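Local coordinates for enoyl-CoA hydratase/isomerase (Mycobacterium avium, PDB 3P5M), which probably catalyses the hydration or double-bond isomerisation of enoyl-CoA thioesters, as a hexameric member of the crotonase family, at residues G138-S141 against A142-L146; A212-A215 against E216-P219. All coordinates share one frame; numbering follows the deposited sequence.

Contact 1: residues G138-S141 against A142-L146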
loop_
_atom_site.group_PDB
_atom_site.type_symbol
_atom_site.label_atom_id
_atom_site.label_comp_id
_atom_site.label_asym_id
_atom_site.label_seq_id
_atom_site.Cartn_x
_atom_site.Cartn_y
_atom_site.Cartn_z
ATOM N N GLY B 138 6.232 25.215 -18.564
ATOM C CA GLY B 138 4.827 25.401 -18.239
ATOM C C GLY B 138 4.630 25.867 -16.818
ATOM O O GLY B 138 3.534 26.275 -16.458
ATOM N N GLY B 139 5.688 25.832 -16.013
ATOM C CA GLY B 139 5.593 26.032 -14.582
ATOM C C GLY B 139 5.417 24.684 -13.858
ATOM O O GLY B 139 5.042 24.664 -12.691
ATOM N N ALA B 140 5.699 23.566 -14.535
ATOM C CA ALA B 140 5.809 22.253 -13.866
ATOM C C ALA B 140 6.627 22.293 -12.546
ATOM O O ALA B 140 6.288 21.603 -11.561
ATOM C CB ALA B 140 6.408 21.190 -14.827
ATOM N N SER B 141 7.689 23.105 -12.505
ATOM C CA SER B 141 8.584 23.071 -11.323
ATOM C C SER B 141 7.884 23.610 -10.079
ATOM O O SER B 141 8.221 23.229 -8.978
ATOM C CB SER B 141 9.889 23.844 -11.553
ATOM O OG SER B 141 10.492 23.455 -12.777
ATOM N N ALA B 142 6.916 24.501 -10.268
ATOM C CA ALA B 142 6.102 25.011 -9.151
ATOM C C ALA B 142 4.888 24.148 -8.902
ATOM O O ALA B 142 4.486 24.009 -7.747
ATOM C CB ALA B 142 5.653 26.454 -9.416
ATOM N N LEU B 143 4.304 23.556 -9.949
ATOM C CA LEU B 143 3.095 22.726 -9.771
ATOM C C LEU B 143 3.391 21.423 -9.045
ATOM O O LEU B 143 2.777 21.119 -8.036
ATOM C CB LEU B 143 2.413 22.376 -11.111
ATOM C CG LEU B 143 1.857 23.519 -11.984
ATOM C CD1 LEU B 143 1.479 23.007 -13.361
ATOM C CD2 LEU B 143 0.631 24.086 -11.296
ATOM N N LEU B 144 4.340 20.666 -9.559
ATOM C CA LEU B 144 4.666 19.351 -9.000
ATOM C C LEU B 144 4.991 19.266 -7.476
ATOM O O LEU B 144 4.460 18.386 -6.777
ATOM C CB LEU B 144 5.715 18.660 -9.895
ATOM C CG LEU B 144 5.192 17.987 -11.183
ATOM C CD1 LEU B 144 6.289 17.717 -12.227
ATOM C CD2 LEU B 144 4.586 16.650 -10.801
ATOM N N PRO B 145 5.823 20.167 -6.933
ATOM C CA PRO B 145 6.110 19.983 -5.496
ATOM C C PRO B 145 4.887 20.094 -4.559
ATOM O O PRO B 145 4.855 19.441 -3.502
ATOM C CB PRO B 145 7.104 21.115 -5.190
ATOM C CG PRO B 145 7.804 21.388 -6.480
ATOM C CD PRO B 145 6.682 21.223 -7.534
ATOM N N LEU B 146 3.893 20.899 -4.937
ATOM C CA LEU B 146 2.668 21.035 -4.135
ATOM C C LEU B 146 1.711 19.880 -4.428
ATOM O O LEU B 146 0.603 19.845 -3.923
ATOM C CB LEU B 146 2.002 22.423 -4.381
ATOM C CG LEU B 146 2.611 23.615 -3.609
ATOM C CD1 LEU B 146 2.397 23.432 -2.116
ATOM C CD2 LEU B 146 4.130 23.789 -3.896
#
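Gly139 O receives two backbone N-H groups where the chain winds into the helix that starts at Ala140. Leu143 N is 3.0 Å from Gly139 O and lies in the carbonyl plane. Ala142 N, 3.1 Å from Gly139 O, stands 55° above that plane and makes the more bent bond. One residue further along, Leu144 N donates to Ala140 O at 2.9 Å. Gly139 is at the N-cap position, and its positive phi (92°) is one that glycine adopts readily.

The apolar side-chain contact is a light one, Leu144 CD1 at 4.3 Å from Ala140 CB. Other approaches are of carbon to carbonyl oxygen. Leu143 CG, the branch point, is anti to its own carbonyl carbon and lies 3.5 Å from Gly139 O, beside the oxygen that accepts both hydrogen bonds. Leu144 CB is likewise close to Ala140 O. The Pro145 ring, which has no N-H to give, presses its CD to 2.9 Å from Ser141 O, a tight approach.

Polar links to helix 217-231 hold the turn from outside: the Glu224 carboxylate accepts from Gly139 N through OE1 and is hydrogen-bonded to Ser141 OG through OE2, while Gln221 NE2 is bonded to Gly138 O. The whole is a buried helix N-terminus of the crotonase fold: Gly138 and Gly139 lead into the short helix, and Pro145 lies where the chain passes on to helix 145-148.

Contact 2: residues A212-A215 against E216-P219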
loop_
_atom_site.group_PDB
_atom_site.type_symbol
_atom_site.label_atom_id
_atom_site.label_comp_id
_atom_site.label_asym_id
_atom_site.label_seq_id
_atom_site.Cartn_x
_atom_site.Cartn_y
_atom_site.Cartn_z
ATOM N N ALA B 212 -3.222 29.799 -2.029
ATOM C CA ALA B 212 -2.484 28.961 -1.096
ATOM C C ALA B 212 -1.335 28.208 -1.766
ATOM O O ALA B 212 -0.434 27.779 -1.093
ATOM C CB ALA B 212 -3.436 27.959 -0.465
ATOM N N THR B 213 -1.380 27.988 -3.077
ATOM C CA THR B 213 -0.453 27.012 -3.685
ATOM C C THR B 213 0.323 27.579 -4.869
ATOM O O THR B 213 1.330 27.001 -5.278
ATOM C CB THR B 213 -1.201 25.779 -4.215
ATOM O OG1 THR B 213 -2.118 26.199 -5.220
ATOM C CG2 THR B 213 -1.953 25.022 -3.079
ATOM N N LEU B 214 -0.158 28.691 -5.439
ATOM C CA LEU B 214 0.478 29.215 -6.639
ATOM C C LEU B 214 1.279 30.502 -6.459
ATOM O O LEU B 214 1.565 31.199 -7.442
ATOM C CB LEU B 214 -0.527 29.341 -7.785
ATOM C CG LEU B 214 -1.296 28.081 -8.187
ATOM C CD1 LEU B 214 -2.331 28.511 -9.237
ATOM C CD2 LEU B 214 -0.418 26.965 -8.735
ATOM N N ALA B 215 1.701 30.809 -5.237
ATOM C CA ALA B 215 2.414 32.064 -5.042
ATOM C C ALA B 215 3.693 32.120 -5.898
ATOM O O ALA B 215 4.056 33.184 -6.380
ATOM C CB ALA B 215 2.721 32.319 -3.566
ATOM N N GLU B 216 4.348 30.980 -6.120
ATOM C CA GLU B 216 5.590 30.996 -6.897
ATOM C C GLU B 216 5.396 30.655 -8.378
ATOM O O GLU B 216 6.392 30.553 -9.095
ATOM C CB GLU B 216 6.660 30.064 -6.262
ATOM C CG GLU B 216 6.842 30.264 -4.739
ATOM C CD GLU B 216 7.197 31.703 -4.416
ATOM O OE1 GLU B 216 7.883 32.327 -5.242
ATOM O OE2 GLU B 216 6.768 32.217 -3.373
ATOM N N LEU B 217 4.153 30.439 -8.840
ATOM C CA LEU B 217 3.964 30.044 -10.243
ATOM C C LEU B 217 4.657 31.017 -11.201
ATOM O O LEU B 217 5.453 30.605 -12.026
ATOM C CB LEU B 217 2.481 29.872 -10.644
ATOM C CG LEU B 217 2.188 29.333 -12.062
ATOM C CD1 LEU B 217 2.886 27.988 -12.356
ATOM C CD2 LEU B 217 0.641 29.173 -12.288
ATOM N N GLU B 218 4.357 32.307 -11.094
ATOM C CA GLU B 218 4.956 33.280 -12.016
ATOM C C GLU B 218 6.499 33.342 -11.941
ATOM O O GLU B 218 7.155 33.174 -12.980
ATOM C CB GLU B 218 4.311 34.672 -11.859
ATOM C CG GLU B 218 4.336 35.541 -13.108
ATOM C CD GLU B 218 3.785 36.940 -12.864
ATOM O OE1 GLU B 218 4.208 37.611 -11.902
ATOM O OE2 GLU B 218 2.922 37.375 -13.631
ATOM N N PRO B 219 7.088 33.595 -10.736
ATOM C CA PRO B 219 8.566 33.638 -10.716
ATOM C C PRO B 219 9.212 32.331 -11.242
ATOM O O PRO B 219 10.266 32.372 -11.896
ATOM C CB PRO B 219 8.929 33.804 -9.223
ATOM C CG PRO B 219 7.680 33.986 -8.480
ATOM C CD PRO B 219 6.499 33.936 -9.428
HETATM O O HOH W 1 3.875 28.307 -5.692
HETATM O O HOH W 2 2.551 33.441 -9.251
#
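Glu216, bonded to Ala215, folds its side chain back beside the peptide between them. Its CG is anti to the carbonyl carbon (chi1 -48°), and a second bend at chi2 (-57°) lays the carboxylate alongside Ala215: Glu216 CD is 3.8 Å from Ala215 C, and OE2 comes within 4.1 Å of Ala215 CB. The same two residues face other chains, Ala215 packing on Glu216 of a neighbouring subunit and Glu216 on Ala211 of a different one.

Leu214, the first residue to depart from helical angles after helix 199-213, opens a type I beta turn that ends at Leu217. Leu217 N closes it with a 3.0 Å bond to Leu214 O that is nearly straight at hydrogen but comes in 65° above the carbonyl plane. This tight turn joins helix 199-213 to helix 217-231 in the C-terminal helical region of the crotonase fold, where the chain takes part in subunit packing. On its inner side Leu214 CB lies 4.2 Å from Leu217 CB, and both leucines rest on Thr89 of helix 74-90; Arg86 of that helix also touches Leu217.

Two waters extend the backbone bonding. One accepts from Glu216 N at 2.7 Å and donates to Thr213 O, bridging the end of the first helix to the turn. The other donates to Leu214 O at 3.0 Å and accepts from Glu218 N at 2.8 Å, linking the turn to the first turn of helix 217-231.

Overall arrangement
Contact 1 and contact 2 lie about 9 Å apart between centres, on the same side of the chain's centre, and they touch directly. Leu143 CD2 packs on Leu214 CD2 at 4.0 Å, while Leu217 CD1 comes to 4.0 Å from Gly139 O. Ala142 CB also meets the backbone of Leu217, so the start of helix 217-231 rests on the short helix of contact 1. The same regions also meet between chains, through different residues: Ser141 and Pro145 pack on Ala208 and Thr213 of one neighbouring subunit, and Ala212 and Thr213 on Ser141 and Pro145 of another. Contact 1 is buried, contact 2 only partly; both touch neighbouring subunits.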